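Local coordinates for lipid-transfer protein (Thermomonospora curvata, PDB 6OK1) that is of unknown function but is a thiolase-fold lipid-transfer protein, assembled here with a second copy of itself and another protein, at residues S25-Q28 / L29-A33; A135-A138 / W139-F143; I194-E197 / D198-N201; T229-A232 / R233-H237. All coordinates share one frame; numbering follows the deposited sequence.

Contact 1. Residues S25-Q28 / L29-A33; sequences SELQ and LACEA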
loop_
_atom_site.group_PDB
_atom_site.type_symbol
_atom_site.label_atom_id
_atom_site.label_comp_id
_atom_site.label_asym_id
_atom_site.label_seq_id
_atom_site.Cartn_x
_atom_site.Cartn_y
_atom_site.Cartn_z
ATOM N N SER A 25 3.707 4.286 21.333
ATOM C CA SER A 25 3.682 3.501 20.106
ATOM C C SER A 25 3.247 4.339 18.913
ATOM O O SER A 25 2.548 5.347 19.045
ATOM C CB SER A 25 2.735 2.312 20.234
ATOM O OG SER A 25 1.406 2.747 20.181
ATOM N N GLU A 26 3.660 3.880 17.720
ATOM C CA GLU A 26 3.179 4.498 16.479
ATOM C C GLU A 26 1.660 4.445 16.397
ATOM O O GLU A 26 1.008 5.415 15.978
ATOM C CB GLU A 26 3.826 3.816 15.270
ATOM C CG GLU A 26 5.347 3.875 15.303
ATOM C CD GLU A 26 6.025 3.581 13.973
ATOM O OE1 GLU A 26 5.446 2.824 13.159
ATOM O OE2 GLU A 26 7.152 4.110 13.758
ATOM N N LEU A 27 1.058 3.338 16.837
ATOM C CA LEU A 27 -0.400 3.264 16.825
ATOM C C LEU A 27 -1.015 4.295 17.761
ATOM O O LEU A 27 -2.015 4.937 17.420
ATOM C CB LEU A 27 -0.871 1.860 17.206
ATOM C CG LEU A 27 -2.391 1.655 17.334
ATOM C CD1 LEU A 27 -3.116 1.861 16.017
ATOM C CD2 LEU A 27 -2.668 0.270 17.892
ATOM N N GLN A 28 -0.436 4.492 18.947
ATOM C CA GLN A 28 -1.004 5.506 19.822
ATOM C C GLN A 28 -0.913 6.879 19.173
ATOM O O GLN A 28 -1.856 7.668 19.240
ATOM C CB GLN A 28 -0.319 5.501 21.203
ATOM C CG GLN A 28 -0.820 6.621 22.098
ATOM C CD GLN A 28 -0.606 6.371 23.590
ATOM O OE1 GLN A 28 -0.209 5.299 24.015
ATOM N NE2 GLN A 28 -0.883 7.382 24.381
ATOM N N LEU A 29 0.207 7.181 18.519
ATOM C CA LEU A 29 0.310 8.479 17.862
ATOM C C LEU A 29 -0.754 8.630 16.777
ATOM O O LEU A 29 -1.335 9.706 16.618
ATOM C CB LEU A 29 1.699 8.645 17.256
ATOM C CG LEU A 29 2.893 8.629 18.226
ATOM C CD1 LEU A 29 4.188 8.657 17.451
ATOM C CD2 LEU A 29 2.809 9.846 19.168
ATOM N N ALA A 30 -0.951 7.586 15.968
ATOM C CA ALA A 30 -1.965 7.633 14.923
ATOM C C ALA A 30 -3.330 7.867 15.523
ATOM O O ALA A 30 -4.084 8.715 15.049
ATOM C CB ALA A 30 -1.956 6.348 14.111
ATOM N N CYS A 31 -3.655 7.136 16.588
ATOM C CA CYS A 31 -4.965 7.302 17.206
ATOM C C CYS A 31 -5.132 8.703 17.780
ATOM O O CYS A 31 -6.199 9.312 17.636
ATOM C CB CYS A 31 -5.164 6.250 18.288
ATOM S SG CYS A 31 -5.328 4.602 17.627
ATOM N N GLU A 32 -4.097 9.239 18.421
ATOM C CA GLU A 32 -4.208 10.594 18.959
ATOM C C GLU A 32 -4.472 11.609 17.851
ATOM O O GLU A 32 -5.358 12.459 17.976
ATOM C CB GLU A 32 -2.956 10.984 19.743
ATOM C CG GLU A 32 -2.824 10.277 21.069
ATOM C CD GLU A 32 -1.559 10.651 21.815
ATOM O OE1 GLU A 32 -1.002 11.746 21.553
ATOM O OE2 GLU A 32 -1.128 9.848 22.669
ATOM N N ALA A 33 -3.688 11.557 16.776
ATOM C CA ALA A 33 -3.841 12.532 15.697
ATOM C C ALA A 33 -5.208 12.401 15.033
ATOM O O ALA A 33 -5.872 13.404 14.738
ATOM C CB ALA A 33 -2.707 12.334 14.673
#
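The amide of Gln-28 and the carboxylate of Glu-32 meet one helical turn apart, their planes 64° to each other. Glu-32 OE2 lies close to the amide plane of Gln-28 (13° out of it) and accepts from Gln-28 NE2 at 3.0 Å, with the donor nearly in line with its C-O bond. With CG trans to the backbone N (chi1 176°), Gln-28 CG is 3.3 Å from Glu-32 OE2, and the extended chain beyond it carries NE2 to the bond. Glu-32 OE1 is salt-bridged to Arg-24, so the carboxylate is gripped by two partners and its rotation is probably fixed. On another side of the helix, Leu-27 CD1 rests on Cys-31 SG at 3.9 Å, and both residues pack on helix 61-68. Leu-29 faces strand 104-112, its CG 3.4 Å from Ser-25 O. Backbone bonds from Leu-29 N to Ser-25 O through Glu-32 N to Gln-28 O carry the i to i+4 pattern. At the start, Ser-25 OG accepts from Gln-28 N at 2.8 Å and also bonds an acidic side chain of another protein chain. This is a serine N-cap opening helix 26-40, a helix laid against the central sheet of the thiolase fold.

Contact 2. Residues A135-A138 / W139-F143; sequences AAYA and WLLPF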
loop_
_atom_site.group_PDB
_atom_site.type_symbol
_atom_site.label_atom_id
_atom_site.label_comp_id
_atom_site.label_asym_id
_atom_site.label_seq_id
_atom_site.Cartn_x
_atom_site.Cartn_y
_atom_site.Cartn_z
ATOM N N ALA A 135 15.270 -5.426 -5.682
ATOM C CA ALA A 135 16.329 -5.527 -6.678
ATOM C C ALA A 135 16.817 -4.157 -7.150
ATOM O O ALA A 135 17.968 -4.046 -7.626
ATOM C CB ALA A 135 15.849 -6.319 -7.881
ATOM N N ALA A 136 16.013 -3.124 -6.976
ATOM C CA ALA A 136 16.433 -1.786 -7.393
ATOM C C ALA A 136 17.649 -1.327 -6.603
ATOM O O ALA A 136 18.445 -0.518 -7.092
ATOM C CB ALA A 136 15.295 -0.797 -7.238
ATOM N N TYR A 137 17.828 -1.864 -5.399
ATOM C CA TYR A 137 18.955 -1.451 -4.582
ATOM C C TYR A 137 20.279 -1.981 -5.109
ATOM O O TYR A 137 21.343 -1.521 -4.671
ATOM C CB TYR A 137 18.735 -1.929 -3.137
ATOM C CG TYR A 137 17.758 -1.058 -2.397
ATOM C CD1 TYR A 137 18.143 0.187 -1.916
ATOM C CD2 TYR A 137 16.437 -1.467 -2.187
ATOM C CE1 TYR A 137 17.246 1.008 -1.257
ATOM C CE2 TYR A 137 15.551 -0.663 -1.517
ATOM C CZ TYR A 137 15.963 0.573 -1.058
ATOM O OH TYR A 137 15.085 1.391 -0.400
ATOM N N ALA A 138 20.247 -2.939 -6.034
ATOM C CA ALA A 138 21.488 -3.486 -6.571
ATOM C C ALA A 138 22.309 -2.441 -7.307
ATOM O O ALA A 138 23.522 -2.621 -7.438
ATOM C CB ALA A 138 21.184 -4.637 -7.507
ATOM N N TRP A 139 21.679 -1.365 -7.770
ATOM C CA TRP A 139 22.382 -0.327 -8.537
ATOM C C TRP A 139 22.973 0.742 -7.644
ATOM O O TRP A 139 23.645 1.657 -8.141
ATOM C CB TRP A 139 21.425 0.305 -9.592
ATOM C CG TRP A 139 20.845 -0.815 -10.381
ATOM C CD1 TRP A 139 19.545 -1.238 -10.361
ATOM C CD2 TRP A 139 21.568 -1.749 -11.179
ATOM N NE1 TRP A 139 19.421 -2.385 -11.101
ATOM C CE2 TRP A 139 20.645 -2.712 -11.634
ATOM C CE3 TRP A 139 22.907 -1.871 -11.562
ATOM C CZ2 TRP A 139 21.026 -3.783 -12.434
ATOM C CZ3 TRP A 139 23.284 -2.914 -12.376
ATOM C CH2 TRP A 139 22.353 -3.869 -12.795
ATOM N N LEU A 140 22.749 0.634 -6.342
ATOM C CA LEU A 140 23.022 1.704 -5.397
ATOM C C LEU A 140 23.937 1.220 -4.286
ATOM O O LEU A 140 25.051 1.726 -4.143
ATOM C CB LEU A 140 21.692 2.223 -4.824
ATOM C CG LEU A 140 20.606 2.544 -5.839
ATOM C CD1 LEU A 140 19.346 3.048 -5.118
ATOM C CD2 LEU A 140 21.082 3.592 -6.817
ATOM N N LEU A 141 23.525 0.214 -3.534
ATOM C CA LEU A 141 24.250 -0.128 -2.310
ATOM C C LEU A 141 25.657 -0.674 -2.553
ATOM O O LEU A 141 26.567 -0.398 -1.750
ATOM C CB LEU A 141 23.413 -1.116 -1.477
ATOM C CG LEU A 141 22.003 -0.613 -1.124
ATOM C CD1 LEU A 141 21.371 -1.615 -0.124
ATOM C CD2 LEU A 141 21.964 0.802 -0.567
ATOM N N PRO A 142 25.907 -1.443 -3.616
ATOM C CA PRO A 142 27.272 -1.926 -3.849
ATOM C C PRO A 142 28.268 -0.838 -4.068
ATOM O O PRO A 142 29.476 -1.090 -3.948
ATOM C CB PRO A 142 27.131 -2.810 -5.098
ATOM C CG PRO A 142 25.692 -3.255 -5.063
ATOM C CD PRO A 142 24.941 -2.057 -4.550
ATOM N N PHE A 143 27.795 0.348 -4.437
ATOM C CA PHE A 143 28.640 1.481 -4.715
ATOM C C PHE A 143 28.643 2.479 -3.574
ATOM O O PHE A 143 29.271 3.531 -3.689
ATOM C CB PHE A 143 28.181 2.121 -6.039
ATOM C CG PHE A 143 28.059 1.110 -7.147
ATOM C CD1 PHE A 143 29.196 0.582 -7.747
ATOM C CD2 PHE A 143 26.818 0.610 -7.519
ATOM C CE1 PHE A 143 29.090 -0.369 -8.763
ATOM C CE2 PHE A 143 26.721 -0.384 -8.490
ATOM C CZ PHE A 143 27.868 -0.861 -9.102
HETATM O O HOH W 1 17.417 -4.578 -10.713
#
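Tyr-137 and Leu-141 make the main apolar contact, crossing at an angle: Leu-141 CD1 lies 4.0 Å from Tyr-137 CB, and Leu-141 CG is equally close to the ring atom CD1 of Tyr-137. The other methyl, Leu-141 CD2, meets that same ring atom. The Pro-142 ring packs against a polar atom instead, its CG and CD each 3.3 Å from Ala-138 O. The ring of Phe-143 has Pro-142 CB over one face, offset toward the rim, and Trp-139 C in plane at its edge.

Backbone hydrogen bonds hold the turns together. Tyr-137 O accepts twice, from Leu-141 N at 3.0 Å and from Leu-140 N. Trp-139 N to Ala-136 O is a weak bond. This one and the Leu-140 bond are i to i+3, as in 3-10 turns, while the Leu-141 bond spans four residues; the chain here runs through short 3-10 turns between helix 132-135 and helix 148-163.

The indole of Trp-139 takes part through one face and its N-H. With CG beside the backbone N (chi1 -53°), the ring folds back over its own chain, one face on Ala-138 C. Trp-139 NE1 donates to a water at 3.0 Å, and this water gives a weak bond to Ala-135 O. The same indole meets aromatic side chains of another protein chain, one edge-to-face, while Ala-136 packs on His-63 of the second subunit.

Contact 3. Residues I194-E197 / D198-N201; sequences ITLE and DHQN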
loop_
_atom_site.group_PDB
_atom_site.type_symbol
_atom_site.label_atom_id
_atom_site.label_comp_id
_atom_site.label_asym_id
_atom_site.label_seq_id
_atom_site.Cartn_x
_atom_site.Cartn_y
_atom_site.Cartn_z
ATOM N N ILE A 194 18.512 30.661 11.590
ATOM C CA ILE A 194 19.883 30.529 11.127
ATOM C C ILE A 194 20.195 31.662 10.169
ATOM O O ILE A 194 19.305 32.312 9.606
ATOM C CB ILE A 194 20.161 29.172 10.437
ATOM C CG1 ILE A 194 19.368 29.058 9.124
ATOM C CG2 ILE A 194 19.829 28.039 11.381
ATOM C CD1 ILE A 194 19.723 27.828 8.313
ATOM N N THR A 195 21.488 31.884 9.974
ATOM C CA THR A 195 21.962 32.757 8.913
ATOM C C THR A 195 22.474 31.923 7.744
ATOM O O THR A 195 22.770 30.730 7.879
ATOM C CB THR A 195 23.098 33.664 9.400
ATOM O OG1 THR A 195 24.224 32.838 9.729
ATOM C CG2 THR A 195 22.670 34.505 10.623
ATOM N N LEU A 196 22.619 32.583 6.593
ATOM C CA LEU A 196 23.236 31.924 5.450
ATOM C C LEU A 196 24.670 31.522 5.774
ATOM O O LEU A 196 25.160 30.479 5.318
ATOM C CB LEU A 196 23.173 32.842 4.228
ATOM C CG LEU A 196 23.636 32.226 2.912
ATOM C CD1 LEU A 196 22.799 30.997 2.535
ATOM C CD2 LEU A 196 23.591 33.245 1.786
ATOM N N GLU A 197 25.356 32.330 6.581
ATOM C CA GLU A 197 26.683 31.963 7.038
ATOM C C GLU A 197 26.642 30.675 7.855
ATOM O O GLU A 197 27.520 29.811 7.715
ATOM C CB GLU A 197 27.266 33.133 7.846
ATOM C CG GLU A 197 27.572 34.397 6.988
ATOM C CD GLU A 197 26.367 34.961 6.187
ATOM O OE1 GLU A 197 25.239 35.121 6.739
ATOM O OE2 GLU A 197 26.556 35.243 4.978
ATOM N N ASP A 198 25.635 30.530 8.724
ATOM C CA ASP A 198 25.483 29.291 9.479
ATOM C C ASP A 198 25.385 28.100 8.538
ATOM O O ASP A 198 25.951 27.027 8.796
ATOM C CB ASP A 198 24.216 29.311 10.333
ATOM C CG ASP A 198 24.311 30.229 11.533
ATOM O OD1 ASP A 198 25.424 30.466 12.036
ATOM O OD2 ASP A 198 23.249 30.709 11.968
ATOM N N HIS A 199 24.602 28.261 7.478
ATOM C CA HIS A 199 24.393 27.185 6.520
ATOM C C HIS A 199 25.702 26.812 5.840
ATOM O O HIS A 199 26.063 25.633 5.746
ATOM C CB HIS A 199 23.340 27.637 5.512
ATOM C CG HIS A 199 23.182 26.720 4.353
ATOM N ND1 HIS A 199 23.959 26.826 3.223
ATOM C CD2 HIS A 199 22.343 25.679 4.142
ATOM C CE1 HIS A 199 23.604 25.896 2.357
ATOM N NE2 HIS A 199 22.624 25.185 2.890
ATOM N N GLN A 200 26.467 27.819 5.436
ATOM C CA GLN A 200 27.692 27.583 4.682
ATOM C C GLN A 200 28.785 26.998 5.557
ATOM O O GLN A 200 29.634 26.251 5.060
ATOM C CB GLN A 200 28.154 28.889 4.041
ATOM C CG GLN A 200 27.266 29.354 2.919
ATOM C CD GLN A 200 27.293 28.384 1.755
ATOM O OE1 GLN A 200 28.310 28.280 1.048
ATOM N NE2 GLN A 200 26.193 27.638 1.568
ATOM N N ASN A 201 28.773 27.320 6.859
ATOM C CA ASN A 201 29.740 26.777 7.809
ATOM C C ASN A 201 29.394 25.366 8.269
ATOM O O ASN A 201 30.259 24.694 8.837
ATOM C CB ASN A 201 29.840 27.693 9.035
ATOM C CG ASN A 201 30.557 29.006 8.725
ATOM O OD1 ASN A 201 31.427 29.047 7.861
ATOM N ND2 ASN A 201 30.179 30.076 9.418
#
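Thr-195 and Asp-198 exchange hydrogen bonds between side chain and backbone. The threonine sets its hydroxyl between its own backbone N and carbonyl carbon (chi1 65°), from where OG1 accepts from Asp-198 N at 2.9 Å. In return Asp-198, with CG trans to its carbonyl carbon (chi1 -72°), swings the carboxylate back over the helix start, and OD2 accepts from Thr-195 N at 2.9 Å. That N-H points almost straight at the oxygen (170°), although it arrives from above the carboxylate plane. Asp-198 OD2 also lies 3.8 Å from Ile-194 CB.

Further along, Gln-200 brings its amide to the edge of the His-199 ring. The glutamine chain is bent at chi2, which brings NE2 to His-199 ND1 at 2.9 Å, near the plane of the imidazole. His-199 NE2 bonds Asp-213 and Gln-200 NE2 also reaches Ser-167; both ring nitrogens thus have partners, which probably fixes the ring's rotation. Gln-200 CG lies 3.4 Å from Leu-196 O, whose carbonyl accepts from Gln-200 N. Leu-196 and Gln-200 both touch helix 167-182. The reciprocal pair of Thr-195 and Asp-198 is a capping box, and it starts the short surface helix 196-201.

Contact 4. Residues T229-A232 / R233-H237; sequences TERA and RDLPH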
loop_
_atom_site.group_PDB
_atom_site.type_symbol
_atom_site.label_atom_id
_atom_site.label_comp_id
_atom_site.label_asym_id
_atom_site.label_seq_id
_atom_site.Cartn_x
_atom_site.Cartn_y
_atom_site.Cartn_z
ATOM N N THR A 229 -17.769 19.302 0.353
ATOM C CA THR A 229 -17.773 20.734 0.599
ATOM C C THR A 229 -19.089 21.178 1.245
ATOM O O THR A 229 -19.080 22.015 2.155
ATOM C CB THR A 229 -17.488 21.479 -0.712
ATOM O OG1 THR A 229 -16.141 21.182 -1.136
ATOM C CG2 THR A 229 -17.611 22.971 -0.531
ATOM N N GLU A 230 -20.219 20.593 0.828
ATOM C CA GLU A 230 -21.512 20.918 1.443
ATOM C C GLU A 230 -21.497 20.595 2.933
ATOM O O GLU A 230 -21.913 21.415 3.765
ATOM C CB GLU A 230 -22.657 20.173 0.738
ATOM C CG GLU A 230 -22.932 20.602 -0.693
ATOM C CD GLU A 230 -21.867 20.144 -1.668
ATOM O OE1 GLU A 230 -21.044 19.280 -1.301
ATOM O OE2 GLU A 230 -21.857 20.654 -2.805
ATOM N N ARG A 231 -20.994 19.405 3.292
ATOM C CA ARG A 231 -20.874 19.040 4.700
ATOM C C ARG A 231 -19.936 19.972 5.445
ATOM O O ARG A 231 -20.227 20.396 6.573
ATOM C CB ARG A 231 -20.384 17.592 4.807
ATOM C CG ARG A 231 -20.500 16.945 6.181
ATOM C CD ARG A 231 -21.434 15.731 6.139
ATOM N NE ARG A 231 -21.241 14.807 7.256
ATOM C CZ ARG A 231 -21.470 15.115 8.528
ATOM N NH1 ARG A 231 -21.868 16.332 8.851
ATOM N NH2 ARG A 231 -21.283 14.219 9.483
ATOM N N ALA A 232 -18.785 20.301 4.841
ATOM C CA ALA A 232 -17.811 21.146 5.517
ATOM C C ALA A 232 -18.412 22.494 5.892
ATOM O O ALA A 232 -18.040 23.075 6.913
ATOM C CB ALA A 232 -16.577 21.339 4.627
ATOM N N ARG A 233 -19.336 23.000 5.081
ATOM C CA ARG A 233 -19.957 24.294 5.362
ATOM C C ARG A 233 -20.755 24.297 6.659
ATOM O O ARG A 233 -20.978 25.371 7.229
ATOM C CB ARG A 233 -20.848 24.709 4.191
ATOM C CG ARG A 233 -20.066 25.255 3.017
ATOM C CD ARG A 233 -20.869 25.184 1.743
ATOM N NE ARG A 233 -20.097 25.707 0.617
ATOM C CZ ARG A 233 -20.401 25.484 -0.654
ATOM N NH1 ARG A 233 -21.464 24.760 -0.960
ATOM N NH2 ARG A 233 -19.642 25.998 -1.616
ATOM N N ASP A 234 -21.187 23.136 7.144
ATOM C CA ASP A 234 -21.878 23.045 8.424
ATOM C C ASP A 234 -20.960 22.699 9.585
ATOM O O ASP A 234 -21.424 22.625 10.724
ATOM C CB ASP A 234 -23.014 22.021 8.325
ATOM C CG ASP A 234 -24.131 22.473 7.384
ATOM O OD1 ASP A 234 -24.339 23.685 7.188
ATOM O OD2 ASP A 234 -24.818 21.611 6.829
ATOM N N LEU A 235 -19.676 22.516 9.343
ATOM C CA LEU A 235 -18.719 22.208 10.388
ATOM C C LEU A 235 -18.038 23.487 10.888
ATOM O O LEU A 235 -18.256 24.574 10.347
ATOM C CB LEU A 235 -17.713 21.176 9.845
ATOM C CG LEU A 235 -18.425 19.882 9.438
ATOM C CD1 LEU A 235 -17.426 18.811 8.929
ATOM C CD2 LEU A 235 -19.259 19.287 10.584
ATOM N N PRO A 236 -17.191 23.392 11.927
ATOM C CA PRO A 236 -16.756 24.613 12.643
ATOM C C PRO A 236 -15.850 25.567 11.882
ATOM O O PRO A 236 -15.946 26.785 12.093
ATOM C CB PRO A 236 -16.015 24.043 13.865
ATOM C CG PRO A 236 -16.605 22.743 14.099
ATOM C CD PRO A 236 -16.909 22.185 12.719
ATOM N N HIS A 237 -14.921 25.063 11.051
ATOM C CA HIS A 237 -13.901 25.914 10.449
ATOM C C HIS A 237 -14.294 26.353 9.045
ATOM O O HIS A 237 -15.089 25.693 8.365
ATOM C CB HIS A 237 -12.560 25.159 10.373
ATOM C CG HIS A 237 -11.963 24.847 11.706
ATOM N ND1 HIS A 237 -11.276 25.784 12.451
ATOM C CD2 HIS A 237 -11.938 23.699 12.425
ATOM C CE1 HIS A 237 -10.849 25.222 13.572
ATOM N NE2 HIS A 237 -11.242 23.960 13.582
HETATM O O HOH W 2 -15.307 23.076 7.515
#
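Arg-233 begins the second segment by lying back across Thr-229, whose CG2 methyl sits 3.7 Å above the guanidinium plane, over its centre. The chain is extended from CG to NE, with CG beside the backbone N (chi1 -78°), and this carries the group along the helix to that methyl. NE is salt-bridged to Asp-390, so the guanidinium is held by charge as well as by the methyl on its face. Arg-233 N donates to Thr-229 O at 3.1 Å. Glu-230 OE2 is 4.5 Å from Arg-233 NH1, close enough for attraction between charges but without a directed bond. Asp-234 N then bonds Arg-231 O at 3.0 Å. Leu-235 points back toward the helix: its CG lies 3.4 Å from Arg-231 O, its N donates to Ala-232 O, and beyond the segments its side chain packs on Val-227 and Ala-11. His-237 closes the segment through a water that donates to both Ala-232 O and His-237 O, at 2.8 Å each, while His-237 NE2 bonds Asp-40. A type I beta turn from Ala-232 to Leu-235 leads the chain out of helix 229-232, in the connection between strands 219-228 and 240-248, which flank strand 8-15 in the thiolase-fold sheet and run parallel to each other.

Overall arrangement
All four contacts are local and lie in series along the chain. Contacts 1 and 2 are mostly buried and both take part in assembly, since each touches another protein chain and the second subunit; contact 3 is at the surface and contact 4 only partly buried, and neither meets another chain. Contacts 1 and 3 both open helices with a hydroxyl cap, but the first helix lies on the central sheet and the second on helix 167-182. Contact 2 relies on apolar and aromatic groups in 3-10 turns, whereas contact 4 leads out of a helix through a turn, a bridging water and an arginine laid over a methyl. The centres of contacts 2 and 4 are about 49 Å apart, on opposite sides of the chain's centre.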